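Local coordinates for mandelate racemase/muconate lactonizing enzyme-like protein (Rubrobacter xylanophilus DSM 9941, PDB 3CYJ) that belongs to the enolase superfamily, pairing an N-terminal capping domain with a TIM-type barrel that binds a sodium ion, at residues M192-G197 / L220-S225; E24-L29 / K164-R169. All blocks are in the same frame, centred on the assembly; numbering follows the deposited sequence.

Contact 1 (M192-G197 / L220-S225). With NA (sodium ion), chain E.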
loop_
_atom_site.group_PDB
_atom_site.type_symbol
_atom_site.label_atom_id
_atom_site.label_comp_id
_atom_site.label_asym_id
_atom_site.label_seq_id
_atom_site.Cartn_x
_atom_site.Cartn_y
_atom_site.Cartn_z
ATOM N N MET A 192 -19.034 13.503 25.953
ATOM C CA MET A 192 -18.567 13.524 24.592
ATOM C C MET A 192 -18.139 14.950 24.238
ATOM O O MET A 192 -18.771 15.914 24.666
ATOM C CB MET A 192 -19.741 13.111 23.684
ATOM C CG MET A 192 -20.516 11.768 24.088
ATOM S SD MET A 192 -22.139 11.601 23.362
ATOM C CE MET A 192 -21.666 11.518 21.628
ATOM N N VAL A 193 -17.065 15.105 23.454
ATOM C CA VAL A 193 -16.637 16.456 22.999
ATOM C C VAL A 193 -16.641 16.627 21.467
ATOM O O VAL A 193 -16.455 15.668 20.713
ATOM C CB VAL A 193 -15.295 16.953 23.649
ATOM C CG1 VAL A 193 -15.387 16.981 25.250
ATOM C CG2 VAL A 193 -14.093 16.157 23.151
ATOM N N ASP A 194 -16.850 17.862 21.023
ATOM C CA ASP A 194 -16.870 18.181 19.626
ATOM C C ASP A 194 -15.961 19.391 19.415
ATOM O O ASP A 194 -16.163 20.417 20.047
ATOM C CB ASP A 194 -18.307 18.436 19.165
ATOM C CG ASP A 194 -18.414 18.714 17.659
ATOM O OD1 ASP A 194 -17.404 18.757 16.883
ATOM O OD2 ASP A 194 -19.543 18.964 17.228
ATOM N N ALA A 195 -14.973 19.258 18.512
ATOM C CA ALA A 195 -13.962 20.312 18.299
ATOM C C ALA A 195 -14.288 21.120 17.025
ATOM O O ALA A 195 -13.690 22.186 16.772
ATOM C CB ALA A 195 -12.558 19.701 18.220
ATOM N N ASN A 196 -15.234 20.607 16.228
ATOM C CA ASN A 196 -15.651 21.267 14.992
ATOM C C ASN A 196 -14.437 21.702 14.168
ATOM O O ASN A 196 -14.368 22.867 13.703
ATOM C CB ASN A 196 -16.553 22.486 15.318
ATOM C CG ASN A 196 -17.906 22.058 15.879
ATOM O OD1 ASN A 196 -18.830 21.832 15.099
ATOM N ND2 ASN A 196 -18.001 21.837 17.221
ATOM N N GLY A 197 -13.471 20.789 14.049
ATOM C CA GLY A 197 -12.262 20.992 13.239
ATOM C C GLY A 197 -11.266 22.028 13.746
ATOM O O GLY A 197 -10.465 22.547 12.973
ATOM N N LEU A 220 -14.626 11.927 20.665
ATOM C CA LEU A 220 -13.958 13.126 20.180
ATOM C C LEU A 220 -14.390 13.329 18.730
ATOM O O LEU A 220 -13.933 12.624 17.856
ATOM C CB LEU A 220 -12.416 13.019 20.305
ATOM C CG LEU A 220 -11.604 14.177 19.659
ATOM C CD1 LEU A 220 -12.189 15.579 20.049
ATOM C CD2 LEU A 220 -10.121 14.117 19.946
ATOM N N GLU A 221 -15.257 14.324 18.505
ATOM C CA GLU A 221 -15.797 14.588 17.199
ATOM C C GLU A 221 -15.039 15.719 16.442
ATOM O O GLU A 221 -14.713 16.774 17.013
ATOM C CB GLU A 221 -17.269 14.935 17.322
ATOM C CG GLU A 221 -17.927 14.973 15.970
ATOM C CD GLU A 221 -19.344 15.549 16.037
ATOM O OE1 GLU A 221 -19.984 15.457 17.126
ATOM O OE2 GLU A 221 -19.797 16.104 14.996
ATOM N N GLU A 222 -14.767 15.478 15.156
ATOM C CA GLU A 222 -14.162 16.489 14.296
ATOM C C GLU A 222 -12.928 17.153 14.894
ATOM O O GLU A 222 -12.820 18.389 14.908
ATOM C CB GLU A 222 -15.194 17.543 13.916
ATOM C CG GLU A 222 -16.179 17.003 12.855
ATOM C CD GLU A 222 -17.352 17.968 12.522
ATOM O OE1 GLU A 222 -17.501 19.023 13.184
ATOM O OE2 GLU A 222 -18.147 17.651 11.600
ATOM N N PRO A 223 -11.956 16.323 15.326
ATOM C CA PRO A 223 -10.795 16.941 15.953
ATOM C C PRO A 223 -10.044 17.808 14.916
ATOM O O PRO A 223 -9.500 18.857 15.276
ATOM C CB PRO A 223 -9.946 15.753 16.375
ATOM C CG PRO A 223 -10.352 14.598 15.399
ATOM C CD PRO A 223 -11.810 14.848 15.105
ATOM N N VAL A 224 -9.976 17.337 13.667
ATOM C CA VAL A 224 -9.352 18.102 12.595
ATOM C C VAL A 224 -10.401 18.355 11.528
ATOM O O VAL A 224 -11.497 17.773 11.599
ATOM C CB VAL A 224 -8.106 17.387 11.971
ATOM C CG1 VAL A 224 -6.995 17.283 12.987
ATOM C CG2 VAL A 224 -8.481 16.021 11.347
ATOM N N SER A 225 -10.083 19.184 10.532
ATOM C CA SER A 225 -11.014 19.293 9.387
ATOM C C SER A 225 -11.416 17.935 8.863
ATOM O O SER A 225 -10.551 17.090 8.637
ATOM C CB SER A 225 -10.396 20.018 8.234
ATOM O OG SER A 225 -11.218 19.813 7.070
HETATM NA NA NA E . -19.670 18.691 14.786
#

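Contact 2 (E24-L29 / K164-R169). With GOL (glycerol), chain F.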
loop_
_atom_site.group_PDB
_atom_site.type_symbol
_atom_site.label_atom_id
_atom_site.label_comp_id
_atom_site.label_asym_id
_atom_site.label_seq_id
_atom_site.Cartn_x
_atom_site.Cartn_y
_atom_site.Cartn_z
ATOM N N GLU A 24 -24.201 31.728 20.641
ATOM C CA GLU A 24 -23.607 30.382 20.615
ATOM C C GLU A 24 -22.354 30.306 19.754
ATOM O O GLU A 24 -22.212 31.008 18.758
ATOM C CB GLU A 24 -24.650 29.343 20.159
ATOM C CG GLU A 24 -25.804 29.116 21.180
ATOM C CD GLU A 24 -26.841 28.134 20.669
ATOM O OE1 GLU A 24 -26.607 27.525 19.610
ATOM O OE2 GLU A 24 -27.896 27.934 21.293
ATOM N N SER A 25 -21.431 29.431 20.129
ATOM C CA SER A 25 -20.230 29.292 19.319
ATOM C C SER A 25 -19.645 27.897 19.518
ATOM O O SER A 25 -20.015 27.167 20.449
ATOM C CB SER A 25 -19.220 30.361 19.681
ATOM O OG SER A 25 -18.752 30.122 21.002
ATOM N N ASP A 26 -18.723 27.535 18.642
ATOM C CA ASP A 26 -18.039 26.283 18.779
ATOM C C ASP A 26 -16.617 26.616 18.365
ATOM O O ASP A 26 -16.281 27.835 18.206
ATOM C CB ASP A 26 -18.695 25.156 17.947
ATOM C CG ASP A 26 -18.755 25.451 16.446
ATOM O OD1 ASP A 26 -17.825 26.101 15.902
ATOM O OD2 ASP A 26 -19.723 24.993 15.790
ATOM N N GLY A 27 -15.802 25.580 18.185
ATOM C CA GLY A 27 -14.415 25.796 17.870
ATOM C C GLY A 27 -14.192 26.648 16.633
ATOM O O GLY A 27 -13.253 27.381 16.586
ATOM N N THR A 28 -15.039 26.585 15.623
ATOM C CA THR A 28 -14.742 27.332 14.421
ATOM C C THR A 28 -15.871 28.275 13.942
ATOM O O THR A 28 -15.793 28.779 12.817
ATOM C CB THR A 28 -14.360 26.347 13.217
ATOM O OG1 THR A 28 -15.342 25.313 13.120
ATOM C CG2 THR A 28 -13.018 25.688 13.406
ATOM N N LEU A 29 -16.906 28.521 14.749
ATOM C CA LEU A 29 -18.012 29.356 14.276
ATOM C C LEU A 29 -18.851 29.984 15.409
ATOM O O LEU A 29 -18.904 29.447 16.511
ATOM C CB LEU A 29 -18.883 28.578 13.299
ATOM C CG LEU A 29 -19.875 29.342 12.395
ATOM C CD1 LEU A 29 -19.216 29.989 11.223
ATOM C CD2 LEU A 29 -20.926 28.406 11.867
ATOM N N LYS A 164 -23.060 15.715 24.985
ATOM C CA LYS A 164 -21.950 16.337 24.226
ATOM C C LYS A 164 -21.785 17.852 24.422
ATOM O O LYS A 164 -22.748 18.600 24.493
ATOM C CB LYS A 164 -22.031 15.970 22.707
ATOM C CG LYS A 164 -20.743 16.227 21.874
ATOM C CD LYS A 164 -20.919 15.745 20.372
ATOM C CE LYS A 164 -21.739 16.795 19.592
ATOM N NZ LYS A 164 -22.090 16.457 18.204
ATOM N N MET A 165 -20.537 18.290 24.503
ATOM C CA MET A 165 -20.174 19.710 24.638
ATOM C C MET A 165 -19.095 20.135 23.578
ATOM O O MET A 165 -18.425 19.291 22.972
ATOM C CB MET A 165 -19.689 20.014 26.066
ATOM C CG MET A 165 -18.518 19.163 26.563
ATOM S SD MET A 165 -17.706 19.654 28.153
ATOM C CE MET A 165 -17.058 21.295 27.807
ATOM N N LYS A 166 -18.955 21.440 23.356
ATOM C CA LYS A 166 -17.920 21.981 22.494
ATOM C C LYS A 166 -16.611 22.274 23.221
ATOM O O LYS A 166 -16.590 22.684 24.383
ATOM C CB LYS A 166 -18.429 23.256 21.829
ATOM C CG LYS A 166 -19.830 23.166 21.204
ATOM C CD LYS A 166 -19.904 22.075 20.170
ATOM C CE LYS A 166 -20.941 22.405 19.126
ATOM N NZ LYS A 166 -21.369 21.166 18.456
ATOM N N VAL A 167 -15.504 22.043 22.518
ATOM C CA VAL A 167 -14.156 22.366 22.999
ATOM C C VAL A 167 -13.377 22.988 21.849
ATOM O O VAL A 167 -13.762 22.876 20.677
ATOM C CB VAL A 167 -13.318 21.076 23.421
ATOM C CG1 VAL A 167 -13.821 20.492 24.691
ATOM C CG2 VAL A 167 -13.287 20.036 22.255
ATOM N N GLY A 168 -12.248 23.589 22.173
ATOM C CA GLY A 168 -11.290 23.890 21.099
ATOM C C GLY A 168 -11.193 25.329 20.652
ATOM O O GLY A 168 -10.251 25.675 19.895
ATOM N N ARG A 169 -12.157 26.160 21.086
ATOM C CA ARG A 169 -12.164 27.588 20.752
ATOM C C ARG A 169 -11.114 28.398 21.549
ATOM O O ARG A 169 -10.368 29.197 20.976
ATOM C CB ARG A 169 -13.570 28.187 20.923
ATOM C CG ARG A 169 -13.681 29.595 20.396
ATOM C CD ARG A 169 -15.102 30.105 20.401
ATOM N NE ARG A 169 -15.068 31.374 19.694
ATOM C CZ ARG A 169 -15.276 31.507 18.385
ATOM N NH1 ARG A 169 -15.153 32.695 17.826
ATOM N NH2 ARG A 169 -15.613 30.454 17.628
HETATM C C1 GOL F . -23.893 24.183 14.109
HETATM O O1 GOL F . -23.212 25.436 14.201
HETATM C C2 GOL F . -23.438 23.143 15.149
HETATM O O2 GOL F . -22.255 23.432 15.933
HETATM C C3 GOL F . -23.265 21.811 14.434
HETATM O O3 GOL F . -22.585 20.943 15.321
HETATM O O HOH W 1 -16.384 22.999 18.979
#

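Contact 1 (M192-G197 / L220-S225)
Val193 and Asp194 run parallel to Leu220 and Glu221 as neighbouring barrel strands, the start and end of a beta-alpha-beta crossover connected through helix 201-215. Glu221 N donates to Val193 O at 2.8 Å, and Glu221 O in turn accepts from Ala195 N in a nearly straight bond of 176°. Beyond the strands the chains stay together: Gly197 N reaches Glu222 O at 2.6 Å, lying in the plane of that carbonyl.

On one face of the sheet Val193 CG2 packs against Leu220 CD1 at 3.7 Å, while Asp194 and Glu221 share the other. With CG anti to the backbone N in both (chi1 -177° in Asp194), and so beside the carbonyl carbon, the two carboxylates come together stacked, their planes 17° apart. Glu222, just past the strand, sends an extended chain to the same place. The sodium ion is held by one oxygen from each: Asp194 OD2 at 2.5 Å, Glu221 OE2 at 2.6 Å and Glu222 OE1 at 2.7 Å. Asp194 OD1 accepts from Asn196 N at 2.9 Å and closes an Asx turn, the donor standing above the carboxylate plane.

Lys164 forms a salt bridge with Glu221 OE1, and Lys166 donates to Asp194 OD2. The sodium sits at the C-terminal ends of the strands, where enolase-superfamily proteins carry their metal, but two of its protein ligands are consecutive residues. Glu249, probably the counterpart of the usual third ligand, lies close to Glu222 OE2. The cation probably offsets the mutual repulsion of the clustered acids.

Contact 2 (E24-L29 / K164-R169)
The N-terminal domain of an enolase-type protein meets the rim of its barrel here: the turn of the hairpin joining strands 8-26 and 29-31 packs, through Ser25, Asp26 and Gly27, on Lys166, the last residue of barrel strand 162-166, and on Arg169 in the loop after it. Asp26 N is bonded to Leu29 O, and within the hairpin lies an Asx turn, in which Asp26 OD1 accepts from Thr28 N at 2.8 Å on the anti side of the carboxylate.

Lys166 approaches with a chain bent at chi2 (-58°), which brings CD alongside Asp26 CB; its CE lies 3.7 Å from the same Asp26 CB. Lys166 NZ is hydrogen-bonded to Asp194 OD2, with a weak bond to the glycerol. The other oxygen of Asp26, OD2, accepts from glycerol O2 at 3.0 Å and forms a salt bridge with Arg90 of a second subunit, so the turn also lies at a subunit interface.

Between the backbones a water bridges the two domains, accepting from Gly27 N and donating to Val167 O. Gly27 CA comes within 3.9 Å of Arg169 N. Arg169 then runs extended from CG to NE past Asp26 O toward Ser25, whose CB lies over one face of the guanidinium; Ser25 OG, 3.7 Å from Arg169 CD, is hydrogen-bonded to Thr141 OG1. At the edge of the guanidinium, Arg169 NH2 donates to Asp26 O at 2.8 Å, with that oxygen only 6° out of the guanidinium plane and a C=O...N angle of 175°.

Contact 1 builds the metal site between two barrel strands, and contact 2 brings the N-terminal domain to its border; their centres lie 9 Å apart. Strand 162-166 joins them, being the sheet neighbour of strand 190-194. It places two lysines beside the metal ligands, the side chain of Lys166 lying about 5 Å from the sodium ion. A second route runs through the loops: Asn196 O and Thr28 OG1 are 2.7 Å apart, a probable hydrogen bond, while Asn196 OD1 packs near Asp26 OD2. A glycerol, probably from the crystallisation liquor, lies beside both contacts and is also hydrogen-bonded to Asn91 of a second subunit, which may indicate a pocket there.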